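Putative cytochrome P450 YjiB (Bacillus subtilis subsp. subtilis, PDB 4RM4) probably works as a haem-dependent monooxygenase of the cytochrome P450 family, using its haem iron to insert oxygen into organic substrates. Local coordinates at residues V96-F100 against L350-L354; K91-V96 against E222-E228; S145-G149 against Q208-S212. One frame throughout, in Å; residues are numbered along the deposited sequence.

Interaction 1: V96-F100 against L350-L354; sequences VNKAF and LGAPL. With HEM (protoporphyrin IX containing Fe), chain B.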
loop_
_atom_site.group_PDB
_atom_site.type_symbol
_atom_site.label_atom_id
_atom_site.label_comp_id
_atom_site.label_asym_id
_atom_site.label_seq_id
_atom_site.Cartn_x
_atom_site.Cartn_y
_atom_site.Cartn_z
ATOM N N VAL A 96 -15.969 7.661 6.187
ATOM C CA VAL A 96 -14.731 8.067 5.520
ATOM C C VAL A 96 -14.721 7.799 4.005
ATOM O O VAL A 96 -13.869 8.327 3.295
ATOM C CB VAL A 96 -13.455 7.489 6.210
ATOM C CG1 VAL A 96 -13.410 7.901 7.680
ATOM C CG2 VAL A 96 -13.402 5.963 6.111
ATOM N N ASN A 97 -15.656 6.988 3.518
ATOM C CA ASN A 97 -15.789 6.798 2.068
ATOM C C ASN A 97 -15.907 8.125 1.339
ATOM O O ASN A 97 -15.456 8.260 0.198
ATOM C CB ASN A 97 -16.992 5.919 1.717
ATOM C CG ASN A 97 -16.735 4.443 1.995
ATOM O OD1 ASN A 97 -17.664 3.649 2.183
ATOM N ND2 ASN A 97 -15.474 4.081 2.050
ATOM N N LYS A 98 -16.547 9.088 1.999
ATOM C CA LYS A 98 -16.787 10.404 1.408
ATOM C C LYS A 98 -15.509 11.148 1.044
ATOM O O LYS A 98 -15.548 12.104 0.271
ATOM C CB LYS A 98 -17.595 11.284 2.369
ATOM C CG LYS A 98 -18.777 10.591 3.010
ATOM C CD LYS A 98 -19.652 11.610 3.721
ATOM C CE LYS A 98 -18.808 12.568 4.538
ATOM N NZ LYS A 98 -18.146 11.872 5.662
ATOM N N ALA A 99 -14.389 10.732 1.623
ATOM C CA ALA A 99 -13.112 11.406 1.376
ATOM C C ALA A 99 -12.359 10.879 0.147
ATOM O O ALA A 99 -11.353 11.464 -0.254
ATOM C CB ALA A 99 -12.224 11.318 2.605
ATOM N N PHE A 100 -12.846 9.779 -0.433
ATOM C CA PHE A 100 -12.182 9.123 -1.570
ATOM C C PHE A 100 -13.063 8.899 -2.815
ATOM O O PHE A 100 -12.730 8.082 -3.685
ATOM C CB PHE A 100 -11.535 7.815 -1.109
ATOM C CG PHE A 100 -10.359 8.038 -0.204
ATOM C CD1 PHE A 100 -10.550 8.220 1.166
ATOM C CD2 PHE A 100 -9.084 8.150 -0.723
ATOM C CE1 PHE A 100 -9.470 8.478 2.005
ATOM C CE2 PHE A 100 -8.003 8.405 0.105
ATOM C CZ PHE A 100 -8.198 8.566 1.471
ATOM N N LEU A 350 -9.312 1.450 1.255
ATOM C CA LEU A 350 -9.978 2.746 1.093
ATOM C C LEU A 350 -9.210 3.646 0.119
ATOM O O LEU A 350 -9.804 4.448 -0.613
ATOM C CB LEU A 350 -10.102 3.449 2.436
ATOM C CG LEU A 350 -10.677 4.871 2.371
ATOM C CD1 LEU A 350 -12.162 4.876 1.966
ATOM C CD2 LEU A 350 -10.487 5.583 3.690
ATOM N N GLY A 351 -7.890 3.497 0.092
ATOM C CA GLY A 351 -7.073 4.377 -0.730
ATOM C C GLY A 351 -6.895 3.901 -2.157
ATOM O O GLY A 351 -6.166 4.517 -2.937
ATOM N N ALA A 352 -7.562 2.811 -2.513
ATOM C CA ALA A 352 -7.385 2.229 -3.857
ATOM C C ALA A 352 -7.432 3.269 -4.982
ATOM O O ALA A 352 -6.540 3.289 -5.841
ATOM C CB ALA A 352 -8.422 1.122 -4.122
ATOM N N PRO A 353 -8.489 4.112 -5.009
ATOM C CA PRO A 353 -8.550 5.088 -6.108
ATOM C C PRO A 353 -7.393 6.090 -6.084
ATOM O O PRO A 353 -6.983 6.552 -7.152
ATOM C CB PRO A 353 -9.891 5.815 -5.896
ATOM C CG PRO A 353 -10.291 5.515 -4.448
ATOM C CD PRO A 353 -9.673 4.172 -4.124
ATOM N N LEU A 354 -6.897 6.434 -4.897
ATOM C CA LEU A 354 -5.795 7.389 -4.783
ATOM C C LEU A 354 -4.479 6.725 -5.192
ATOM O O LEU A 354 -3.630 7.347 -5.838
ATOM C CB LEU A 354 -5.689 7.923 -3.358
ATOM C CG LEU A 354 -4.505 8.839 -3.024
ATOM C CD1 LEU A 354 -4.438 10.041 -3.972
ATOM C CD2 LEU A 354 -4.544 9.299 -1.561
HETATM C CHA HEM B . -6.621 -1.314 3.443
HETATM C CHB HEM B . -3.240 -2.351 0.144
HETATM C CHC HEM B . -2.528 2.407 -0.644
HETATM C CHD HEM B . -5.539 3.449 3.008
HETATM C C1A HEM B . -5.798 -2.019 2.589
HETATM C C2A HEM B . -5.794 -3.454 2.386
HETATM C C3A HEM B . -4.861 -3.741 1.474
HETATM C C4A HEM B . -4.251 -2.501 1.056
HETATM C CMA HEM B . -4.487 -5.153 0.943
HETATM C CAA HEM B . -6.714 -4.484 3.086
HETATM C CBA HEM B . -6.205 -4.798 4.480
HETATM C CGA HEM B . -6.904 -6.002 5.069
HETATM O O1A HEM B . -6.498 -6.398 6.192
HETATM O O2A HEM B . -7.839 -6.554 4.433
HETATM C C1B HEM B . -2.799 -1.153 -0.362
HETATM C C2B HEM B . -1.914 -1.006 -1.503
HETATM C C3B HEM B . -1.707 0.303 -1.701
HETATM C C4B HEM B . -2.469 1.039 -0.720
HETATM C CMB HEM B . -1.326 -2.187 -2.305
HETATM C CAB HEM B . -0.874 1.018 -2.790
HETATM C CBB HEM B . -0.549 0.387 -3.919
HETATM C C1C HEM B . -3.303 3.098 0.250
HETATM C C2C HEM B . -3.449 4.539 0.322
HETATM C C3C HEM B . -4.284 4.810 1.334
HETATM C C4C HEM B . -4.689 3.565 1.926
HETATM C CMC HEM B . -2.744 5.518 -0.641
HETATM C CAC HEM B . -4.790 6.169 1.876
HETATM C CBC HEM B . -4.261 7.353 1.553
HETATM C C1D HEM B . -6.085 2.277 3.479
HETATM C C2D HEM B . -6.991 2.206 4.590
HETATM C C3D HEM B . -7.340 0.720 4.736
HETATM C C4D HEM B . -6.603 0.044 3.686
HETATM C CMD HEM B . -7.499 3.390 5.434
HETATM C CAD HEM B . -8.294 0.093 5.780
HETATM C CBD HEM B . -9.692 0.031 5.159
HETATM C CGD HEM B . -10.644 -0.673 6.097
HETATM O O1D HEM B . -11.882 -0.539 5.893
HETATM O O2D HEM B . -10.150 -1.335 7.046
HETATM N NA HEM B . -4.833 -1.476 1.763
HETATM N NB HEM B . -3.103 0.122 0.089
HETATM N NC HEM B . -4.071 2.528 1.248
HETATM N ND HEM B . -5.890 1.004 2.973
HETATM FE FE HEM B . -4.594 0.536 1.419
HETATM O O HOH W 1 -2.722 0.115 2.923
#
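Phe100 and Leu350 meet because their first torsions send the two side chains at one another: Phe100 CG stands anti to its carbonyl carbon, beside the backbone N (chi1 -69°), while Leu350 sets CG opposite its backbone N (chi1 175°) and so carries its isobutyl group out to the ring. The site is the proximal side of a cytochrome P450 haem, where the segment 350-354 follows directly on Cys349, by similarity the axial ligand of the iron, and runs into helix 352-369. The two side chains cross at about a right angle, with Leu350 CD2 coming at the ring obliquely, 3.5 Å from Phe100 CE1, and Leu350 CG 3.6 Å from Phe100 CD1. Val96 adds its CG2 methyl to the same Leu350 CD2, at 3.8 Å. At the far end of the ring Leu354 offers CD2, which lies in the ring plane at the edge, 3.9 Å from Phe100 CE2. That same methyl touches the haem vinyl, CD2 of Leu354 standing 3.7 Å from HEM CBC, and thereby links ring and cofactor. Phe100 CZ and CE2 also lie near HEM CBC. An alanine in place of Phe100 would probably open a gap between Leu350, Leu354 and the haem vinyl and leave the Leu350 methyls free to shift. Met105 of helix 102-123 and Ile210 of helix 210-215 also pack on this phenyl group. Pro353 joins at the margin, its CG resting 3.6 Å from Phe100 O. Gly351 passes close to the porphyrin, where a side chain would have no room: a CB built on it would fall only 2.0 Å from HEM C3C. As it stands, Gly351 CA sits 3.5 Å from HEM C3C.

Interaction 2: K91-V96 against E222-E228; sequences KIRSVV and EKLSGEE. With HEM (protoporphyrin IX containing Fe), chain B.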
loop_
_atom_site.group_PDB
_atom_site.type_symbol
_atom_site.label_atom_id
_atom_site.label_comp_id
_atom_site.label_asym_id
_atom_site.label_seq_id
_atom_site.Cartn_x
_atom_site.Cartn_y
_atom_site.Cartn_z
ATOM N N LYS A 91 -19.593 1.642 10.814
ATOM C CA LYS A 91 -19.921 3.037 11.085
ATOM C C LYS A 91 -18.845 4.007 10.597
ATOM O O LYS A 91 -19.147 4.992 9.919
ATOM C CB LYS A 91 -20.167 3.246 12.579
ATOM C CG LYS A 91 -20.549 4.662 12.937
ATOM C CD LYS A 91 -20.814 4.805 14.432
ATOM C CE LYS A 91 -19.579 4.444 15.247
ATOM N NZ LYS A 91 -18.512 5.485 15.167
ATOM N N ILE A 92 -17.591 3.730 10.943
ATOM C CA ILE A 92 -16.511 4.613 10.541
ATOM C C ILE A 92 -16.247 4.529 9.029
ATOM O O ILE A 92 -16.136 5.561 8.369
ATOM C CB ILE A 92 -15.234 4.378 11.378
ATOM C CG1 ILE A 92 -15.545 4.631 12.861
ATOM C CG2 ILE A 92 -14.119 5.297 10.917
ATOM C CD1 ILE A 92 -14.464 4.183 13.818
ATOM N N ARG A 93 -16.177 3.319 8.481
ATOM C CA ARG A 93 -15.910 3.166 7.045
ATOM C C ARG A 93 -16.915 3.970 6.226
ATOM O O ARG A 93 -16.541 4.665 5.299
ATOM C CB ARG A 93 -15.934 1.687 6.617
ATOM C CG ARG A 93 -15.676 1.426 5.120
ATOM C CD ARG A 93 -14.293 1.927 4.655
ATOM N NE ARG A 93 -14.152 1.870 3.202
ATOM C CZ ARG A 93 -13.369 1.011 2.550
ATOM N NH1 ARG A 93 -12.608 0.156 3.222
ATOM N NH2 ARG A 93 -13.316 1.028 1.222
ATOM N N SER A 94 -18.194 3.899 6.573
ATOM C CA SER A 94 -19.187 4.591 5.754
ATOM C C SER A 94 -18.997 6.110 5.773
ATOM O O SER A 94 -19.260 6.788 4.783
ATOM C CB SER A 94 -20.605 4.219 6.176
ATOM O OG SER A 94 -20.990 4.982 7.299
ATOM N N VAL A 95 -18.540 6.643 6.898
ATOM C CA VAL A 95 -18.261 8.070 6.997
ATOM C C VAL A 95 -17.034 8.474 6.164
ATOM O O VAL A 95 -17.059 9.503 5.482
ATOM C CB VAL A 95 -18.069 8.507 8.467
ATOM C CG1 VAL A 95 -17.861 10.002 8.542
ATOM C CG2 VAL A 95 -19.278 8.093 9.309
ATOM N N VAL A 96 -15.969 7.661 6.187
ATOM C CA VAL A 96 -14.731 8.067 5.520
ATOM C C VAL A 96 -14.721 7.799 4.005
ATOM O O VAL A 96 -13.869 8.327 3.295
ATOM C CB VAL A 96 -13.455 7.489 6.210
ATOM C CG1 VAL A 96 -13.410 7.901 7.680
ATOM C CG2 VAL A 96 -13.402 5.963 6.111
ATOM N N GLU A 222 -23.114 11.516 9.541
ATOM C CA GLU A 222 -21.690 11.288 9.304
ATOM C C GLU A 222 -20.699 12.176 10.050
ATOM O O GLU A 222 -20.060 13.050 9.453
ATOM C CB GLU A 222 -21.380 11.395 7.810
ATOM C CG GLU A 222 -21.980 10.268 6.977
ATOM C CD GLU A 222 -22.187 10.655 5.529
ATOM O OE1 GLU A 222 -22.688 11.776 5.270
ATOM O OE2 GLU A 222 -21.838 9.842 4.649
ATOM N N LYS A 223 -20.654 12.025 11.367
ATOM C CA LYS A 223 -19.840 12.925 12.182
ATOM C C LYS A 223 -18.929 12.303 13.219
ATOM O O LYS A 223 -19.273 12.136 14.350
ATOM C CB LYS A 223 -20.686 13.994 12.812
ATOM C CG LYS A 223 -20.986 15.137 11.830
ATOM C CD LYS A 223 -22.332 15.821 12.111
ATOM C CE LYS A 223 -22.489 16.207 13.595
ATOM N NZ LYS A 223 -23.866 16.615 13.997
ATOM N N LEU A 224 -17.721 12.057 12.788
ATOM C CA LEU A 224 -16.684 11.443 13.610
ATOM C C LEU A 224 -16.202 12.377 14.714
ATOM O O LEU A 224 -16.236 13.598 14.573
ATOM C CB LEU A 224 -15.490 11.025 12.748
ATOM C CG LEU A 224 -15.697 9.901 11.730
ATOM C CD1 LEU A 224 -14.377 9.564 11.031
ATOM C CD2 LEU A 224 -16.278 8.674 12.409
ATOM N N SER A 225 -15.758 11.800 15.820
ATOM C CA SER A 225 -15.111 12.588 16.857
ATOM C C SER A 225 -13.614 12.608 16.578
ATOM O O SER A 225 -13.122 11.856 15.733
ATOM C CB SER A 225 -15.386 11.991 18.234
ATOM O OG SER A 225 -14.928 10.651 18.313
ATOM N N GLY A 226 -12.892 13.465 17.290
ATOM C CA GLY A 226 -11.457 13.574 17.105
ATOM C C GLY A 226 -10.758 12.288 17.482
ATOM O O GLY A 226 -9.736 11.938 16.897
ATOM N N GLU A 227 -11.318 11.583 18.461
ATOM C CA GLU A 227 -10.765 10.307 18.910
ATOM C C GLU A 227 -10.832 9.231 17.828
ATOM O O GLU A 227 -10.113 8.241 17.888
ATOM C CB GLU A 227 -11.461 9.824 20.185
ATOM C CG GLU A 227 -11.089 10.628 21.437
ATOM C CD GLU A 227 -11.567 9.969 22.725
ATOM O OE1 GLU A 227 -12.324 8.978 22.644
ATOM O OE2 GLU A 227 -11.175 10.433 23.817
ATOM N N GLU A 228 -11.697 9.433 16.843
ATOM C CA GLU A 228 -11.773 8.532 15.697
ATOM C C GLU A 228 -11.057 9.140 14.490
ATOM O O GLU A 228 -10.408 8.436 13.718
ATOM C CB GLU A 228 -13.231 8.211 15.359
ATOM C CG GLU A 228 -13.970 7.463 16.458
ATOM C CD GLU A 228 -15.481 7.596 16.339
ATOM O OE1 GLU A 228 -15.983 8.745 16.277
ATOM O OE2 GLU A 228 -16.172 6.558 16.312
HETATM C CHA HEM B . -6.621 -1.314 3.443
HETATM C CHB HEM B . -3.240 -2.351 0.144
HETATM C CHC HEM B . -2.528 2.407 -0.644
HETATM C CHD HEM B . -5.539 3.449 3.008
HETATM C C1A HEM B . -5.798 -2.019 2.589
HETATM C C2A HEM B . -5.794 -3.454 2.386
HETATM C C3A HEM B . -4.861 -3.741 1.474
HETATM C C4A HEM B . -4.251 -2.501 1.056
HETATM C CMA HEM B . -4.487 -5.153 0.943
HETATM C CAA HEM B . -6.714 -4.484 3.086
HETATM C CBA HEM B . -6.205 -4.798 4.480
HETATM C CGA HEM B . -6.904 -6.002 5.069
HETATM O O1A HEM B . -6.498 -6.398 6.192
HETATM O O2A HEM B . -7.839 -6.554 4.433
HETATM C C1B HEM B . -2.799 -1.153 -0.362
HETATM C C2B HEM B . -1.914 -1.006 -1.503
HETATM C C3B HEM B . -1.707 0.303 -1.701
HETATM C C4B HEM B . -2.469 1.039 -0.720
HETATM C CMB HEM B . -1.326 -2.187 -2.305
HETATM C CAB HEM B . -0.874 1.018 -2.790
HETATM C CBB HEM B . -0.549 0.387 -3.919
HETATM C C1C HEM B . -3.303 3.098 0.250
HETATM C C2C HEM B . -3.449 4.539 0.322
HETATM C C3C HEM B . -4.284 4.810 1.334
HETATM C C4C HEM B . -4.689 3.565 1.926
HETATM C CMC HEM B . -2.744 5.518 -0.641
HETATM C CAC HEM B . -4.790 6.169 1.876
HETATM C CBC HEM B . -4.261 7.353 1.553
HETATM C C1D HEM B . -6.085 2.277 3.479
HETATM C C2D HEM B . -6.991 2.206 4.590
HETATM C C3D HEM B . -7.340 0.720 4.736
HETATM C C4D HEM B . -6.603 0.044 3.686
HETATM C CMD HEM B . -7.499 3.390 5.434
HETATM C CAD HEM B . -8.294 0.093 5.780
HETATM C CBD HEM B . -9.692 0.031 5.159
HETATM C CGD HEM B . -10.644 -0.673 6.097
HETATM O O1D HEM B . -11.882 -0.539 5.893
HETATM O O2D HEM B . -10.150 -1.335 7.046
HETATM N NA HEM B . -4.833 -1.476 1.763
HETATM N NB HEM B . -3.103 0.122 0.089
HETATM N NC HEM B . -4.071 2.528 1.248
HETATM N ND HEM B . -5.890 1.004 2.973
HETATM FE FE HEM B . -4.594 0.536 1.419
HETATM O O HOH W 1 -2.722 0.115 2.923
#
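Leu224 is the apolar centre, spreading its branches over three side chains of helix 88-96. Its CG meets Val95 CG1 at 3.9 Å, the two side chains sliding past one another in opposite directions; its CD1 reaches Val96 CG1, also at 3.9 Å, and its CD2 lies 4.1 Å from Ile92 CG1. Val95 faces the loop with both methyls: CG1, set opposite the backbone N (chi1 -177°), touches Leu224 and Glu222 CB, whereas CG2 rests against the Glu222 backbone at CA. Further out the contact turns polar. Lys91 bends at its last two torsions and brings NZ to 2.8 Å from Glu228 OE2, a salt bridge whose hydrogen bond is weak in geometry. The other carboxylate oxygen, Glu228 OE1, accepts from both Ser225 N and Ser225 OG; the hydrogen bond from Ser225 N is nearly straight (176°) and runs almost along the C-O axis, while the hydroxyl approaches from above the carboxylate plane. This double grip probably fixes the rotation of the carboxylate that Lys91 meets. On another side of helix 88-96, Arg93 NH1 donates to HEM O1D at 2.9 Å, the propionate oxygen lying at the guanidinium edge. Ser225 is the N-cap of helix 226-257, and the Glu228 side chain bonding back to Ser225 N is one half of a capping box, here packed against the P450 helix that holds a haem propionate.

Interaction 3: S145-G149 against Q208-S212; sequences SELLG and QDIIS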
loop_
_atom_site.group_PDB
_atom_site.type_symbol
_atom_site.label_atom_id
_atom_site.label_comp_id
_atom_site.label_asym_id
_atom_site.label_seq_id
_atom_site.Cartn_x
_atom_site.Cartn_y
_atom_site.Cartn_z
ATOM N N SER A 145 0.213 14.752 2.423
ATOM C CA SER A 145 0.283 15.920 3.295
ATOM C C SER A 145 -0.658 17.003 2.764
ATOM O O SER A 145 -1.373 17.639 3.531
ATOM C CB SER A 145 1.715 16.447 3.418
ATOM O OG SER A 145 2.074 17.210 2.280
ATOM N N GLU A 146 -0.658 17.204 1.453
ATOM C CA GLU A 146 -1.531 18.209 0.839
ATOM C C GLU A 146 -2.991 17.792 0.896
ATOM O O GLU A 146 -3.887 18.618 1.089
ATOM C CB GLU A 146 -1.099 18.517 -0.600
ATOM C CG GLU A 146 0.294 19.129 -0.712
ATOM C CD GLU A 146 0.519 19.852 -2.030
ATOM O OE1 GLU A 146 -0.458 20.026 -2.792
ATOM O OE2 GLU A 146 1.669 20.256 -2.300
ATOM N N LEU A 147 -3.232 16.496 0.750
ATOM C CA LEU A 147 -4.581 15.974 0.882
ATOM C C LEU A 147 -5.072 15.989 2.324
ATOM O O LEU A 147 -6.277 15.995 2.567
ATOM C CB LEU A 147 -4.662 14.555 0.319
ATOM C CG LEU A 147 -5.124 14.445 -1.124
ATOM C CD1 LEU A 147 -6.537 14.986 -1.239
ATOM C CD2 LEU A 147 -4.160 15.181 -2.060
ATOM N N LEU A 148 -4.147 15.996 3.281
ATOM C CA LEU A 148 -4.508 16.106 4.701
ATOM C C LEU A 148 -4.476 17.538 5.211
ATOM O O LEU A 148 -4.614 17.774 6.416
ATOM C CB LEU A 148 -3.592 15.255 5.578
ATOM C CG LEU A 148 -3.966 13.776 5.615
ATOM C CD1 LEU A 148 -2.868 12.979 6.299
ATOM C CD2 LEU A 148 -5.283 13.609 6.347
ATOM N N GLY A 149 -4.264 18.485 4.304
ATOM C CA GLY A 149 -4.304 19.893 4.659
ATOM C C GLY A 149 -3.159 20.346 5.543
ATOM O O GLY A 149 -3.285 21.323 6.286
ATOM N N GLN A 208 -10.431 21.982 0.597
ATOM C CA GLN A 208 -10.834 20.829 -0.212
ATOM C C GLN A 208 -10.122 19.544 0.173
ATOM O O GLN A 208 -10.054 18.594 -0.611
ATOM C CB GLN A 208 -10.574 21.112 -1.687
ATOM C CG GLN A 208 -11.235 22.383 -2.164
ATOM C CD GLN A 208 -12.712 22.423 -1.829
ATOM O OE1 GLN A 208 -13.228 23.441 -1.361
ATOM N NE2 GLN A 208 -13.406 21.313 -2.074
ATOM N N ASP A 209 -9.579 19.523 1.377
ATOM C CA ASP A 209 -8.777 18.412 1.832
ATOM C C ASP A 209 -9.651 17.412 2.578
ATOM O O ASP A 209 -10.797 17.697 2.907
ATOM C CB ASP A 209 -7.686 18.921 2.756
ATOM C CG ASP A 209 -8.253 19.689 3.930
ATOM O OD1 ASP A 209 -8.475 19.080 4.996
ATOM O OD2 ASP A 209 -8.498 20.895 3.771
ATOM N N ILE A 210 -9.089 16.241 2.847
ATOM C CA ILE A 210 -9.804 15.163 3.529
ATOM C C ILE A 210 -10.311 15.585 4.915
ATOM O O ILE A 210 -11.411 15.226 5.312
ATOM C CB ILE A 210 -8.870 13.941 3.704
ATOM C CG1 ILE A 210 -8.682 13.209 2.366
ATOM C CG2 ILE A 210 -9.407 12.981 4.778
ATOM C CD1 ILE A 210 -7.643 12.090 2.414
ATOM N N ILE A 211 -9.488 16.325 5.651
ATOM C CA ILE A 211 -9.854 16.736 7.011
ATOM C C ILE A 211 -11.057 17.687 6.992
ATOM O O ILE A 211 -11.985 17.530 7.783
ATOM C CB ILE A 211 -8.652 17.294 7.809
ATOM C CG1 ILE A 211 -7.743 16.141 8.246
ATOM C CG2 ILE A 211 -9.132 18.048 9.063
ATOM C CD1 ILE A 211 -6.405 16.570 8.833
ATOM N N SER A 212 -11.045 18.651 6.076
ATOM C CA SER A 212 -12.198 19.527 5.874
ATOM C C SER A 212 -13.455 18.710 5.608
ATOM O O SER A 212 -14.515 18.954 6.188
ATOM C CB SER A 212 -11.953 20.485 4.703
ATOM O OG SER A 212 -10.898 21.389 4.990
#
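Backbone meets backbone where helix 138-147 ends and helix 210-215 begins: Ile210 N donates to Leu147 O over 2.8 Å, the donor lying nearly in line with the carbonyl (C=O...N angle 173°). Asp209 brings its CB to 3.3 Å from that same Leu147 O and lies beside Gly149 N. Its carboxylate turns back on its own helix instead, since CG sits between the backbone N and the carbonyl carbon (chi1 57°): OD1 accepts from Ser212 N at 2.8 Å and OD2 from Ser212 OG at 2.7 Å, both from above the carboxylate plane. These two bonds hold the acid against the first turn. Ile211 extends CD1 to 3.2 Å from Leu148 O, a tight approach, and its CG1 packs on Leu148 CD2 at 4.0 Å. Leu148 also reaches Cys233 and Leu237 of helix 226-257, while Ile210 touches Leu236 of the same helix. Gly149, at positive phi, has little room for a side chain, as a CB there would come within 3.0 Å of Asp209 CG. It is the C-prime residue of a Schellman motif, and the contact thus sets this helix terminus against the Asp209 N-cap that starts helix 210-215.

In the fold
Along the chain, interactions 1 and 2 alternate their segments and share Val96, at the end of helix 88-96; interaction 3 is nested inside the loops closed by both. The centres of interactions 1 and 2 lie about 13 Å apart, those of 1 and 3 about 12 Å, and those of 2 and 3 about 16 Å. Interaction 1 touches both others: Leu350 meets Arg93, and Phe100 CZ lies 3.7 Å from Ile210 CD1. Interactions 2 and 3 do not touch, though helices 210-215 and 226-257, which they use, are consecutive. Packing therefore runs continuously from the haem, which interactions 1 and 2 both contact, to the more distant helix junction of interaction 3.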